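Local coordinates for protein tryparedoxin II (Crithidia fasciculata, PDB 1I5G) that probably carries reducing equivalents from trypanothione to peroxidase partners as a thioredoxin-like dithiol oxidoreductase, at residues K78-Y81 / A82-W86. The protein carries 1 engineered substitution. Sequence-based numbering, arbitrary orientation.
Sequences KDYY and AKMPW
Met84 reaches back from the loop to the two tyrosines in the last turn of helix 74-81, and its terminal methyl makes the tightest apolar contact. CE sits over the middle of the Tyr80 ring, 3.4 Å from the centroid and 13° off the normal, which defines a CH-pi contact. The thioether chain is extended beyond CG, which carries CE out over the Tyr80 face and sets SD behind it on the same side, at the edge of the Tyr81 ring, with SD 4.1 Å from Tyr81 CD1; both are Met-aromatic contacts. At the far end of its ring, Tyr80 OH hydrogen-bonds to Ser36 OG and Thr47 OG1, fixing its position.

With CG anti to the backbone N (chi1 177°), the Tyr81 ring runs out along the loop, and its hydroxyl donates to Trp86 O at 2.7 Å, in the carbonyl plane on a lone pair. A phenylalanine here would probably leave Trp86 O without the hydroxyl that donates to it. Pro85 CD and Met84 CB lie against one face of the Trp86 indole, towards its rim.

The other side is looser and faces solvent: Lys78, Asp79, Ala82 and Lys83 are exposed, and Lys83 lays its CB and CG along the last carbonyls of the helix, CB 3.4 Å from Tyr80 O and CG 3.6 Å from Asp79 O. Backbone bonds hold this side, from Ala82 N to Lys78 O (3.1 Å) and from Lys83 N to Tyr80 O (3.1 Å). Met84 N to Tyr81 O (2.9 Å) closes a type I beta turn, from which Pro85 and Trp86 lead into strand 87-88 of the thioredoxin-like sheet.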
ATOM      1  N   LYS A  78      -1.646  -6.457 -13.737  1.00  5.14           N
ATOM      2  CA  LYS A  78      -2.332  -5.416 -14.487  1.00  5.86           C
ATOM      3  C   LYS A  78      -3.822  -5.420 -14.210  1.00  5.97           C
ATOM      4  O   LYS A  78      -4.386  -4.376 -13.934  1.00  5.37           O
ATOM      5  CB  LYS A  78      -2.093  -5.644 -15.980  1.00  9.32           C
ATOM      6  CG  LYS A  78      -2.587  -4.491 -16.845  1.00 12.35           C
ATOM      7  CD  LYS A  78      -2.280  -4.639 -18.345  1.00 15.36           C
ATOM      8  CE  LYS A  78      -3.124  -3.656 -19.200  1.00 17.47           C
ATOM      9  NZ  LYS A  78      -2.869  -3.785 -20.670  1.00 20.66           N
ATOM     10  N   ASP A  79      -4.459  -6.585 -14.282  1.00  5.65           N
ATOM     11  CA  ASP A  79      -5.892  -6.679 -14.061  1.00  7.27           C
ATOM     12  C   ASP A  79      -6.314  -6.374 -12.627  1.00  5.27           C
ATOM     13  O   ASP A  79      -7.359  -5.754 -12.402  1.00  6.82           O
ATOM     14  CB  ASP A  79      -6.372  -8.097 -14.429  1.00  8.38           C
ATOM     15  CG  ASP A  79      -6.229  -8.437 -15.912  1.00 12.13           C
ATOM     16  OD1 ASP A  79      -6.088  -7.518 -16.735  1.00 14.26           O
ATOM     17  OD2 ASP A  79      -6.253  -9.641 -16.245  1.00 15.08           O
ATOM     18  N   TYR A  80      -5.525  -6.789 -11.635  1.00  4.49           N
ATOM     19  CA  TYR A  80      -5.877  -6.599 -10.248  1.00  4.08           C
ATOM     20  C   TYR A  80      -5.653  -5.136  -9.859  1.00  3.90           C
ATOM     21  O   TYR A  80      -6.509  -4.536  -9.241  1.00  3.85           O
ATOM     22  CB  TYR A  80      -4.956  -7.524  -9.443  1.00  4.44           C
ATOM     23  CG  TYR A  80      -5.290  -7.618  -7.960  1.00  4.35           C
ATOM     24  CD1 TYR A  80      -6.603  -7.676  -7.507  1.00  5.41           C
ATOM     25  CD2 TYR A  80      -4.282  -7.662  -7.013  1.00  4.89           C
ATOM     26  CE1 TYR A  80      -6.920  -7.769  -6.152  1.00  4.65           C
ATOM     27  CE2 TYR A  80      -4.590  -7.755  -5.658  1.00  4.10           C
ATOM     28  CZ  TYR A  80      -5.918  -7.805  -5.236  1.00  4.98           C
ATOM     29  OH  TYR A  80      -6.256  -7.906  -3.905  1.00  4.81           O
ATOM     30  N   TYR A  81      -4.507  -4.563 -10.223  1.00  3.42           N
ATOM     31  CA  TYR A  81      -4.239  -3.167  -9.916  1.00  3.54           C
ATOM     32  C   TYR A  81      -5.225  -2.248 -10.620  1.00  4.74           C
ATOM     33  O   TYR A  81      -5.593  -1.235 -10.055  1.00  4.64           O
ATOM     34  CB  TYR A  81      -2.789  -2.792 -10.242  1.00  2.98           C
ATOM     35  CG  TYR A  81      -2.511  -1.333  -9.988  1.00  2.90           C
ATOM     36  CD1 TYR A  81      -2.806  -0.721  -8.766  1.00  3.58           C
ATOM     37  CD2 TYR A  81      -1.969  -0.522 -10.973  1.00  3.58           C
ATOM     38  CE1 TYR A  81      -2.561   0.632  -8.582  1.00  2.70           C
ATOM     39  CE2 TYR A  81      -1.725   0.827 -10.782  1.00  3.51           C
ATOM     40  CZ  TYR A  81      -2.027   1.416  -9.576  1.00  3.03           C
ATOM     41  OH  TYR A  81      -1.772   2.750  -9.419  1.00  3.54           O
ATOM     42  N   ALA A  82      -5.669  -2.580 -11.829  1.00  4.29           N
ATOM     43  CA  ALA A  82      -6.692  -1.767 -12.496  1.00  5.71           C
ATOM     44  C   ALA A  82      -7.979  -1.627 -11.698  1.00  6.19           C
ATOM     45  O   ALA A  82      -8.725  -0.662 -11.947  1.00  8.10           O
ATOM     46  CB  ALA A  82      -7.010  -2.363 -13.876  1.00  7.06           C
ATOM     47  N   LYS A  83      -8.284  -2.499 -10.734  1.00  5.44           N
ATOM     48  CA  LYS A  83      -9.468  -2.389  -9.870  1.00  7.95           C
ATOM     49  C   LYS A  83      -9.265  -1.376  -8.762  1.00  8.34           C
ATOM     50  O   LYS A  83     -10.216  -1.073  -8.051  1.00  9.13           O
ATOM     51  CB  LYS A  83      -9.792  -3.729  -9.213  1.00  9.32           C
ATOM     52  CG  LYS A  83     -10.042  -4.827 -10.241  1.00 11.18           C
ATOM     53  CD  LYS A  83     -10.295  -6.231  -9.698  1.00 12.90           C
ATOM     54  CE  LYS A  83     -10.660  -7.272 -10.778  1.00 15.53           C
ATOM     55  NZ  LYS A  83     -10.921  -8.611 -10.133  1.00 18.56           N
ATOM     56  N   MET A  84      -8.062  -0.852  -8.569  1.00  5.84           N
ATOM     57  CA  MET A  84      -7.723  -0.043  -7.389  1.00  6.15           C
ATOM     58  C   MET A  84      -7.500   1.411  -7.713  1.00  6.05           C
ATOM     59  O   MET A  84      -6.982   1.717  -8.796  1.00  6.54           O
ATOM     60  CB  MET A  84      -6.437  -0.613  -6.779  1.00  5.08           C
ATOM     61  CG  MET A  84      -6.535  -2.061  -6.386  1.00  4.74           C
ATOM     62  SD  MET A  84      -4.918  -2.744  -5.891  1.00  4.07           S
ATOM     63  CE  MET A  84      -5.355  -4.426  -5.649  1.00  5.76           C
ATOM     64  N   PRO A  85      -7.875   2.309  -6.805  1.00  5.71           N
ATOM     65  CA  PRO A  85      -7.756   3.748  -7.033  1.00  6.23           C
ATOM     66  C   PRO A  85      -6.470   4.411  -6.589  1.00  5.41           C
ATOM     67  O   PRO A  85      -6.311   5.616  -6.792  1.00  7.61           O
ATOM     68  CB  PRO A  85      -8.956   4.260  -6.225  1.00  6.56           C
ATOM     69  CG  PRO A  85      -8.901   3.350  -5.023  1.00  6.38           C
ATOM     70  CD  PRO A  85      -8.538   2.004  -5.531  1.00  6.49           C
ATOM     71  N   TRP A  86      -5.560   3.629  -5.980  1.00  4.09           N
ATOM     72  CA  TRP A  86      -4.383   4.173  -5.302  1.00  4.26           C
ATOM     73  C   TRP A  86      -3.100   3.928  -6.077  1.00  2.96           C
ATOM     74  O   TRP A  86      -3.172   3.764  -7.292  1.00  4.21           O
ATOM     75  CB  TRP A  86      -4.344   3.643  -3.864  1.00  3.47           C
ATOM     76  CG  TRP A  86      -4.519   2.178  -3.779  1.00  2.87           C
ATOM     77  CD1 TRP A  86      -3.716   1.192  -4.304  1.00  2.95           C
ATOM     78  CD2 TRP A  86      -5.576   1.487  -3.140  1.00  3.48           C
ATOM     79  NE1 TRP A  86      -4.210  -0.052  -4.031  1.00  2.95           N
ATOM     80  CE2 TRP A  86      -5.366   0.098  -3.300  1.00  3.44           C
ATOM     81  CE3 TRP A  86      -6.714   1.914  -2.423  1.00  4.22           C
ATOM     82  CZ2 TRP A  86      -6.248  -0.855  -2.785  1.00  3.46           C
ATOM     83  CZ3 TRP A  86      -7.559   0.966  -1.904  1.00  4.20           C
ATOM     84  CH2 TRP A  86      -7.350  -0.378  -2.092  1.00  4.53           C
TER